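Local coordinates for 5'-methylthioadenosine nucleosidase / s-adenosylhomocysteine nucleosidase (PDB 4PR3), which belongs to the nucleosidases of the phosphorylase superfamily, forms a two-chain assembly and holds adenine in a pocket, at residues 58-63 / 106-111; 132-137 / 172-177; 168-173 / 182-187. All coordinates share one frame; numbering follows the deposited sequence.

The three contacts lie within the phosphorylase-superfamily region and meet round one mixed beta-sheet. Contact 1 closes before the other two open; contacts 2 and 3 follow on helix 170-180 and share Ala-172 and Cys-173. Their centres are about 5 Å apart, whereas contact 1 lies about 12 Å from contact 2 and about 10 Å from contact 3. Strand 100-108 ties them together, pairing with strand 132-133 of contact 2 and strand 184-192 of contact 3. Gly-59 N and Glu-169 OE2 probably hydrogen bond, joining contacts 1 and 3 near the adenine pocket. All three contacts touch the second subunit, so sheet, pocket and dimer interface form one connected region.

Contact 1: residues 58-63 / 106-111; sequences VGPVEA and VSYRDM. With PO4 (phosphate ion), chain D.
Pro-60, in the first turn of helix 60-76, meets Tyr-108 at the end of strand 100-108 and Asp-110 in the turn that follows. The Tyr-108 side chain leaves CB with CG anti to the backbone N (chi1 -173°), which swings the ring round until its far part nears Pro-60. CE1 comes to 4.4 Å from Pro-60 CG, which meets the ring obliquely, while Met-111 N sits 4.3 Å above the ring plane, over its centre. The ring also stacks with Tyr-171 and packs on Val-61 of the second subunit. On the same proline, CG lies 4.2 Å from Asp-110 OD2, an oxygen that accepts a hydrogen bond from Gly-150 N. Away from the proline, Ser-107 OG stands 3.3 Å from both O1 and O4 of a phosphate ion, probably from the crystallisation liquor. Arg-109 CB passes 3.8 Å from phosphate O2, and its guanidinium group reaches Ser-147 and Asn-151. Gly-59 occupies the N-cap position. A helix start set against a strand end and its type I turn thus lies near the adenine pocket of this phosphorylase-superfamily fold, the Pro-60 side chain about 9 Å from the adenine, and beside the dimer interface.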
loop_
_atom_site.group_PDB
_atom_site.type_symbol
_atom_site.label_atom_id
_atom_site.label_comp_id
_atom_site.label_asym_id
_atom_site.label_seq_id
_atom_site.Cartn_x
_atom_site.Cartn_y
_atom_site.Cartn_z
ATOM N N VAL A 58 -6.081 8.104 2.221
ATOM C CA VAL A 58 -6.278 7.384 3.476
ATOM C C VAL A 58 -5.975 5.890 3.349
ATOM O O VAL A 58 -6.461 5.222 2.437
ATOM C CB VAL A 58 -7.722 7.576 3.989
ATOM C CG1 VAL A 58 -7.999 6.682 5.183
ATOM C CG2 VAL A 58 -7.969 9.036 4.336
ATOM N N GLY A 59 -5.166 5.371 4.269
ATOM C CA GLY A 59 -4.840 3.958 4.283
ATOM C C GLY A 59 -3.524 3.652 3.600
ATOM O O GLY A 59 -3.023 4.463 2.824
ATOM N N PRO A 60 -2.957 2.469 3.882
ATOM C CA PRO A 60 -1.647 2.055 3.359
ATOM C C PRO A 60 -1.587 1.973 1.832
ATOM O O PRO A 60 -0.581 2.369 1.251
ATOM C CB PRO A 60 -1.447 0.666 3.975
ATOM C CG PRO A 60 -2.294 0.677 5.206
ATOM C CD PRO A 60 -3.501 1.488 4.837
ATOM N N VAL A 61 -2.635 1.464 1.195
ATOM C CA VAL A 61 -2.638 1.325 -0.261
ATOM C C VAL A 61 -2.737 2.678 -0.970
ATOM O O VAL A 61 -1.993 2.941 -1.917
ATOM C CB VAL A 61 -3.753 0.371 -0.751
ATOM C CG1 VAL A 61 -3.944 0.487 -2.261
ATOM C CG2 VAL A 61 -3.426 -1.057 -0.362
ATOM N N GLU A 62 -3.642 3.534 -0.502
ATOM C CA GLU A 62 -3.785 4.873 -1.071
ATOM C C GLU A 62 -2.512 5.680 -0.877
ATOM O O GLU A 62 -2.064 6.376 -1.786
ATOM C CB GLU A 62 -4.972 5.617 -0.453
ATOM C CG GLU A 62 -6.326 5.015 -0.790
ATOM C CD GLU A 62 -6.477 4.728 -2.270
ATOM O OE1 GLU A 62 -6.274 5.660 -3.080
ATOM O OE2 GLU A 62 -6.789 3.567 -2.623
ATOM N N ALA A 63 -1.932 5.576 0.314
ATOM C CA ALA A 63 -0.709 6.297 0.648
ATOM C C ALA A 63 0.467 5.838 -0.204
ATOM O O ALA A 63 1.238 6.658 -0.708
ATOM C CB ALA A 63 -0.384 6.131 2.120
ATOM N N VAL A 106 8.617 2.596 12.923
ATOM C CA VAL A 106 7.305 2.258 12.388
ATOM C C VAL A 106 7.220 0.777 12.022
ATOM O O VAL A 106 8.211 0.159 11.634
ATOM C CB VAL A 106 6.937 3.150 11.169
ATOM C CG1 VAL A 106 7.769 2.785 9.963
ATOM C CG2 VAL A 106 5.451 3.044 10.846
ATOM N N SER A 107 6.032 0.207 12.176
ATOM C CA SER A 107 5.796 -1.177 11.805
ATOM C C SER A 107 4.474 -1.295 11.048
ATOM O O SER A 107 3.660 -0.370 11.064
ATOM C CB SER A 107 5.807 -2.073 13.044
ATOM O OG SER A 107 4.882 -1.611 14.013
ATOM N N TYR A 108 4.280 -2.426 10.379
ATOM C CA TYR A 108 3.106 -2.663 9.546
ATOM C C TYR A 108 2.290 -3.790 10.167
ATOM O O TYR A 108 2.672 -4.956 10.079
ATOM C CB TYR A 108 3.585 -3.073 8.153
ATOM C CG TYR A 108 2.528 -3.209 7.080
ATOM C CD1 TYR A 108 1.286 -2.594 7.199
ATOM C CD2 TYR A 108 2.782 -3.958 5.941
ATOM C CE1 TYR A 108 0.333 -2.724 6.203
ATOM C CE2 TYR A 108 1.839 -4.096 4.948
ATOM C CZ TYR A 108 0.618 -3.480 5.080
ATOM O OH TYR A 108 -0.309 -3.629 4.077
ATOM N N ARG A 109 1.151 -3.459 10.764
ATOM C CA ARG A 109 0.420 -4.449 11.557
ATOM C C ARG A 109 -0.484 -5.348 10.721
ATOM O O ARG A 109 -0.970 -6.370 11.207
ATOM C CB ARG A 109 -0.378 -3.779 12.678
ATOM C CG ARG A 109 -1.393 -2.775 12.191
ATOM C CD ARG A 109 -2.235 -2.233 13.328
ATOM N NE ARG A 109 -3.224 -1.281 12.836
ATOM C CZ ARG A 109 -3.016 0.025 12.725
ATOM N NH1 ARG A 109 -1.851 0.548 13.085
ATOM N NH2 ARG A 109 -3.976 0.810 12.263
ATOM N N ASP A 110 -0.704 -4.974 9.465
ATOM C CA ASP A 110 -1.532 -5.779 8.578
ATOM C C ASP A 110 -0.762 -6.965 8.019
ATOM O O ASP A 110 -1.349 -7.867 7.430
ATOM C CB ASP A 110 -2.080 -4.934 7.428
ATOM C CG ASP A 110 -3.071 -3.892 7.893
ATOM O OD1 ASP A 110 -3.610 -4.047 9.008
ATOM O OD2 ASP A 110 -3.314 -2.925 7.140
HETATM N N MSE A 111 0.550 -6.968 8.220
HETATM C CA MSE A 111 1.406 -7.994 7.639
HETATM C C MSE A 111 1.611 -9.148 8.609
HETATM O O MSE A 111 2.283 -8.991 9.626
HETATM C CB MSE A 111 2.766 -7.381 7.290
HETATM C CG MSE A 111 3.841 -8.384 6.899
HETATM SE SE MSE A 111 3.528 -9.175 5.148
HETATM C CE MSE A 111 2.965 -10.930 5.697
HETATM P P PO4 D . 2.576 -3.803 16.182
HETATM O O1 PO4 D . 2.999 -4.187 14.782
HETATM O O2 PO4 D . 1.196 -3.196 16.122
HETATM O O3 PO4 D . 2.545 -5.031 17.064
HETATM O O4 PO4 D . 3.549 -2.789 16.744
#

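Contact 2: residues 132-137 / 172-177; sequences VELPFR and ACLRAC
The backbones of 132-137 and 172-177 keep well apart, Leu-134 CA and Leu-174 CA being 8.8 Å from each other at the nearest point, so side chains bridge the gap. This is the packing of an alpha-helix, 170-180, against the mixed beta-sheet of the phosphorylase-superfamily fold, where strand 132-133 runs antiparallel to strand 100-108. Leu-174 is the shared partner of both residues opposite. Its chi1 of -178° extends the side chain away from its own N, and both methyls reach the other segment. CD2 comes to 3.7 Å from Val-132 CG1, and the two side chains meet at a slant. Leu-134 CD2 lies against both methyls, 4.0 Å from Leu-174 CD1 and 4.1 Å from Leu-174 CD2, as the leucines run past each other in opposite senses. Val-106 of strand 100-108 and Leu-184 of strand 184-192 also touch Leu-174 and make the surroundings apolar; Leu-134 rests on Val-103. Farther along the same loop, the Phe-136 ring has Pro-135 CG over its centre, 3.9 Å above the plane. Beyond it, Arg-137 folds back on its own segment: NH2 forms a salt bridge with Glu-133 OE1 in the guanidinium plane, and among the partners of NH1 is Leu-134 O, which accepts at 3.0 Å and is tilted 26° from that plane.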
loop_
_atom_site.group_PDB
_atom_site.type_symbol
_atom_site.label_atom_id
_atom_site.label_comp_id
_atom_site.label_asym_id
_atom_site.label_seq_id
_atom_site.Cartn_x
_atom_site.Cartn_y
_atom_site.Cartn_z
ATOM N N VAL A 132 10.973 -0.800 12.033
ATOM C CA VAL A 132 11.924 -0.057 11.219
ATOM C C VAL A 132 12.242 1.299 11.824
ATOM O O VAL A 132 11.378 2.176 11.891
ATOM C CB VAL A 132 11.406 0.145 9.789
ATOM C CG1 VAL A 132 12.517 0.689 8.906
ATOM C CG2 VAL A 132 10.870 -1.164 9.232
ATOM N N GLU A 133 13.488 1.459 12.261
ATOM C CA GLU A 133 13.957 2.714 12.836
ATOM C C GLU A 133 13.928 3.830 11.804
ATOM O O GLU A 133 14.406 3.659 10.685
ATOM C CB GLU A 133 15.385 2.553 13.359
ATOM C CG GLU A 133 15.518 1.593 14.522
ATOM C CD GLU A 133 14.822 2.100 15.765
ATOM O OE1 GLU A 133 14.957 3.305 16.067
ATOM O OE2 GLU A 133 14.135 1.296 16.435
ATOM N N LEU A 134 13.359 4.971 12.177
ATOM C CA LEU A 134 13.459 6.164 11.346
ATOM C C LEU A 134 14.793 6.855 11.640
ATOM O O LEU A 134 15.284 6.809 12.771
ATOM C CB LEU A 134 12.267 7.102 11.582
ATOM C CG LEU A 134 10.895 6.582 11.120
ATOM C CD1 LEU A 134 9.939 7.728 10.808
ATOM C CD2 LEU A 134 11.019 5.654 9.917
ATOM N N PRO A 135 15.390 7.487 10.618
ATOM C CA PRO A 135 16.763 8.004 10.722
ATOM C C PRO A 135 16.969 9.207 11.649
ATOM O O PRO A 135 18.103 9.432 12.062
ATOM C CB PRO A 135 17.091 8.405 9.278
ATOM C CG PRO A 135 15.767 8.716 8.667
ATOM C CD PRO A 135 14.815 7.723 9.281
ATOM N N PHE A 136 15.923 9.960 11.971
ATOM C CA PHE A 136 16.125 11.264 12.607
ATOM C C PHE A 136 15.551 11.431 14.013
ATOM O O PHE A 136 14.553 10.812 14.377
ATOM C CB PHE A 136 15.591 12.376 11.705
ATOM C CG PHE A 136 16.260 12.433 10.365
ATOM C CD1 PHE A 136 17.634 12.294 10.259
ATOM C CD2 PHE A 136 15.515 12.605 9.209
ATOM C CE1 PHE A 136 18.255 12.343 9.026
ATOM C CE2 PHE A 136 16.133 12.652 7.975
ATOM C CZ PHE A 136 17.506 12.521 7.883
ATOM N N ARG A 137 16.211 12.283 14.792
ATOM C CA ARG A 137 15.741 12.680 16.111
ATOM C C ARG A 137 15.895 14.184 16.264
ATOM O O ARG A 137 17.003 14.708 16.190
ATOM C CB ARG A 137 16.536 11.971 17.210
ATOM C CG ARG A 137 16.422 10.452 17.195
ATOM C CD ARG A 137 14.992 9.996 17.428
ATOM N NE ARG A 137 14.892 8.541 17.422
ATOM C CZ ARG A 137 14.650 7.808 16.339
ATOM N NH1 ARG A 137 14.469 8.391 15.160
ATOM N NH2 ARG A 137 14.584 6.489 16.435
ATOM N N ALA A 172 3.545 3.024 4.849
ATOM C CA ALA A 172 3.414 3.049 3.401
ATOM C C ALA A 172 4.252 4.180 2.806
ATOM O O ALA A 172 4.807 4.045 1.714
ATOM C CB ALA A 172 1.959 3.192 3.005
ATOM N N CYS A 173 4.341 5.293 3.530
ATOM C CA CYS A 173 5.167 6.416 3.104
ATOM C C CYS A 173 6.634 6.023 3.112
ATOM O O CYS A 173 7.387 6.375 2.203
ATOM C CB CYS A 173 4.959 7.621 4.021
ATOM S SG CYS A 173 3.302 8.330 3.968
ATOM N N LEU A 174 7.027 5.287 4.147
ATOM C CA LEU A 174 8.407 4.861 4.320
ATOM C C LEU A 174 8.894 4.021 3.151
ATOM O O LEU A 174 9.952 4.293 2.580
ATOM C CB LEU A 174 8.562 4.070 5.619
ATOM C CG LEU A 174 9.995 3.614 5.906
ATOM C CD1 LEU A 174 10.920 4.819 5.995
ATOM C CD2 LEU A 174 10.057 2.793 7.178
ATOM N N ARG A 175 8.121 2.998 2.800
ATOM C CA ARG A 175 8.497 2.095 1.717
ATOM C C ARG A 175 8.581 2.838 0.393
ATOM O O ARG A 175 9.409 2.515 -0.453
ATOM C CB ARG A 175 7.519 0.926 1.620
ATOM C CG ARG A 175 7.492 0.050 2.856
ATOM C CD ARG A 175 8.849 -0.593 3.126
ATOM N NE ARG A 175 9.271 -1.458 2.028
ATOM C CZ ARG A 175 10.346 -1.245 1.276
ATOM N NH1 ARG A 175 11.126 -0.196 1.506
ATOM N NH2 ARG A 175 10.643 -2.086 0.295
ATOM N N ALA A 176 7.727 3.843 0.227
ATOM C CA ALA A 176 7.762 4.697 -0.953
ATOM C C ALA A 176 9.036 5.545 -0.980
ATOM O O ALA A 176 9.675 5.687 -2.023
ATOM C CB ALA A 176 6.528 5.584 -1.003
ATOM N N CYS A 177 9.402 6.100 0.172
ATOM C CA CYS A 177 10.603 6.922 0.281
ATOM C C CYS A 177 11.878 6.095 0.131
ATOM O O CYS A 177 12.842 6.540 -0.489
ATOM C CB CYS A 177 10.622 7.675 1.612
ATOM S SG CYS A 177 9.305 8.898 1.802
#

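Contact 3: residues 168-173 / 182-187; sequences METYAC and VPLLGL. With ADE (adenine), chain C.
Leu-184 points its side chain at helix 170-180, and its CD2 meets the first turn between Thr-170 and Cys-173. CD2 lies 4.0 Å from Thr-170 O and 4.2 Å from Thr-170 CG2, the threonine and leucine side chains slanting across one another. The same methyl stands 4.3 Å from Cys-173 CB, so a single CD2 rests on backbone and side-chain atoms of one helical turn. Thr-170 CG2 also faces Gly-186, whose lack of a side chain is consistent with the close approach of the helix: Thr-170 CA and Gly-186 CA are 7.2 Å apart. Helix 170-180 leads through a short loop into strand 184-192, which runs parallel to strand 83-91 in the central sheet of the phosphorylase-superfamily fold; on the sheet's other side, Leu-185 and Leu-187 pack on helix 207-226. The polar branch of Thr-170 turns elsewhere, OG1 hydrogen-bonding to Asp-167 OD2, which also accepts from Glu-169 N just before the helix. Upstream, selenomethionine Met-168 lines the adenine pocket. Its CG lies 3.5 Å from adenine N3, while SE is 4.0 Å from that nitrogen.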
loop_
_atom_site.group_PDB
_atom_site.type_symbol
_atom_site.label_atom_id
_atom_site.label_comp_id
_atom_site.label_asym_id
_atom_site.label_seq_id
_atom_site.Cartn_x
_atom_site.Cartn_y
_atom_site.Cartn_z
HETATM N N MSE A 168 -2.720 5.135 9.921
HETATM C CA MSE A 168 -3.034 4.422 8.686
HETATM C C MSE A 168 -2.103 4.602 7.484
HETATM O O MSE A 168 -2.359 4.046 6.419
HETATM C CB MSE A 168 -4.487 4.677 8.319
HETATM C CG MSE A 168 -5.399 4.300 9.463
HETATM SE SE MSE A 168 -7.204 4.893 9.202
HETATM C CE MSE A 168 -7.560 3.952 7.528
ATOM N N GLU A 169 -1.037 5.380 7.648
ATOM C CA GLU A 169 -0.263 5.879 6.506
ATOM C C GLU A 169 1.241 5.610 6.545
ATOM O O GLU A 169 1.800 5.052 5.606
ATOM C CB GLU A 169 -0.525 7.368 6.257
ATOM C CG GLU A 169 -1.845 7.655 5.559
ATOM C CD GLU A 169 -3.013 7.715 6.524
ATOM O OE1 GLU A 169 -2.849 8.294 7.624
ATOM O OE2 GLU A 169 -4.092 7.182 6.183
ATOM N N THR A 170 1.883 6.069 7.613
ATOM C CA THR A 170 3.333 6.251 7.678
ATOM C C THR A 170 4.205 5.124 7.115
ATOM O O THR A 170 5.127 5.398 6.352
ATOM C CB THR A 170 3.766 6.543 9.125
ATOM O OG1 THR A 170 3.040 7.676 9.613
ATOM C CG2 THR A 170 5.259 6.829 9.203
ATOM N N TYR A 171 3.925 3.872 7.467
ATOM C CA TYR A 171 4.736 2.767 6.952
ATOM C C TYR A 171 4.696 2.699 5.424
ATOM O O TYR A 171 5.683 2.349 4.782
ATOM C CB TYR A 171 4.314 1.421 7.551
ATOM C CG TYR A 171 5.083 0.249 6.984
ATOM C CD1 TYR A 171 6.275 -0.172 7.564
ATOM C CD2 TYR A 171 4.623 -0.433 5.862
ATOM C CE1 TYR A 171 6.984 -1.236 7.041
ATOM C CE2 TYR A 171 5.324 -1.492 5.335
ATOM C CZ TYR A 171 6.503 -1.891 5.925
ATOM O OH TYR A 171 7.197 -2.951 5.393
ATOM N N ALA A 172 3.545 3.024 4.849
ATOM C CA ALA A 172 3.414 3.049 3.401
ATOM C C ALA A 172 4.252 4.180 2.806
ATOM O O ALA A 172 4.807 4.045 1.714
ATOM C CB ALA A 172 1.959 3.192 3.005
ATOM N N CYS A 173 4.341 5.293 3.530
ATOM C CA CYS A 173 5.167 6.416 3.104
ATOM C C CYS A 173 6.634 6.023 3.112
ATOM O O CYS A 173 7.387 6.375 2.203
ATOM C CB CYS A 173 4.959 7.621 4.021
ATOM S SG CYS A 173 3.302 8.330 3.968
ATOM N N VAL A 182 14.776 8.633 -0.616
ATOM C CA VAL A 182 14.591 9.811 0.233
ATOM C C VAL A 182 14.372 9.395 1.693
ATOM O O VAL A 182 13.702 8.397 1.961
ATOM C CB VAL A 182 13.398 10.665 -0.253
ATOM C CG1 VAL A 182 13.337 11.992 0.492
ATOM C CG2 VAL A 182 13.505 10.912 -1.746
ATOM N N PRO A 183 14.964 10.136 2.646
ATOM C CA PRO A 183 14.696 9.850 4.060
ATOM C C PRO A 183 13.330 10.376 4.507
ATOM O O PRO A 183 12.799 11.312 3.906
ATOM C CB PRO A 183 15.821 10.591 4.786
ATOM C CG PRO A 183 16.198 11.694 3.863
ATOM C CD PRO A 183 16.036 11.133 2.478
ATOM N N LEU A 184 12.776 9.773 5.556
ATOM C CA LEU A 184 11.441 10.114 6.037
ATOM C C LEU A 184 11.455 10.539 7.507
ATOM O O LEU A 184 12.197 9.984 8.315
ATOM C CB LEU A 184 10.496 8.922 5.854
ATOM C CG LEU A 184 9.092 9.044 6.455
ATOM C CD1 LEU A 184 8.224 9.987 5.640
ATOM C CD2 LEU A 184 8.435 7.684 6.598
ATOM N N LEU A 185 10.627 11.524 7.843
ATOM C CA LEU A 185 10.450 11.956 9.228
ATOM C C LEU A 185 8.959 12.033 9.558
ATOM O O LEU A 185 8.203 12.707 8.862
ATOM C CB LEU A 185 11.121 13.314 9.443
ATOM C CG LEU A 185 11.158 13.943 10.839
ATOM C CD1 LEU A 185 12.396 14.817 10.966
ATOM C CD2 LEU A 185 9.903 14.761 11.131
ATOM N N GLY A 186 8.528 11.313 10.590
ATOM C CA GLY A 186 7.141 11.382 11.026
ATOM C C GLY A 186 6.838 12.311 12.190
ATOM O O GLY A 186 7.676 12.522 13.065
ATOM N N LEU A 187 5.613 12.834 12.212
ATOM C CA LEU A 187 5.094 13.605 13.341
ATOM C C LEU A 187 3.624 13.256 13.553
ATOM O O LEU A 187 2.834 13.312 12.615
ATOM C CB LEU A 187 5.234 15.110 13.094
ATOM C CG LEU A 187 6.633 15.730 13.062
ATOM C CD1 LEU A 187 6.548 17.211 12.711
ATOM C CD2 LEU A 187 7.355 15.533 14.390
HETATM N N9 ADE C . -5.486 8.020 13.239
HETATM C C8 ADE C . -6.045 8.705 14.282
HETATM N N7 ADE C . -6.621 7.933 15.171
HETATM C C5 ADE C . -6.426 6.653 14.678
HETATM C C6 ADE C . -6.801 5.383 15.158
HETATM N N6 ADE C . -7.481 5.194 16.294
HETATM N N1 ADE C . -6.452 4.308 14.423
HETATM C C2 ADE C . -5.774 4.496 13.284
HETATM N N3 ADE C . -5.369 5.638 12.732
HETATM C C4 ADE C . -5.731 6.689 13.486
#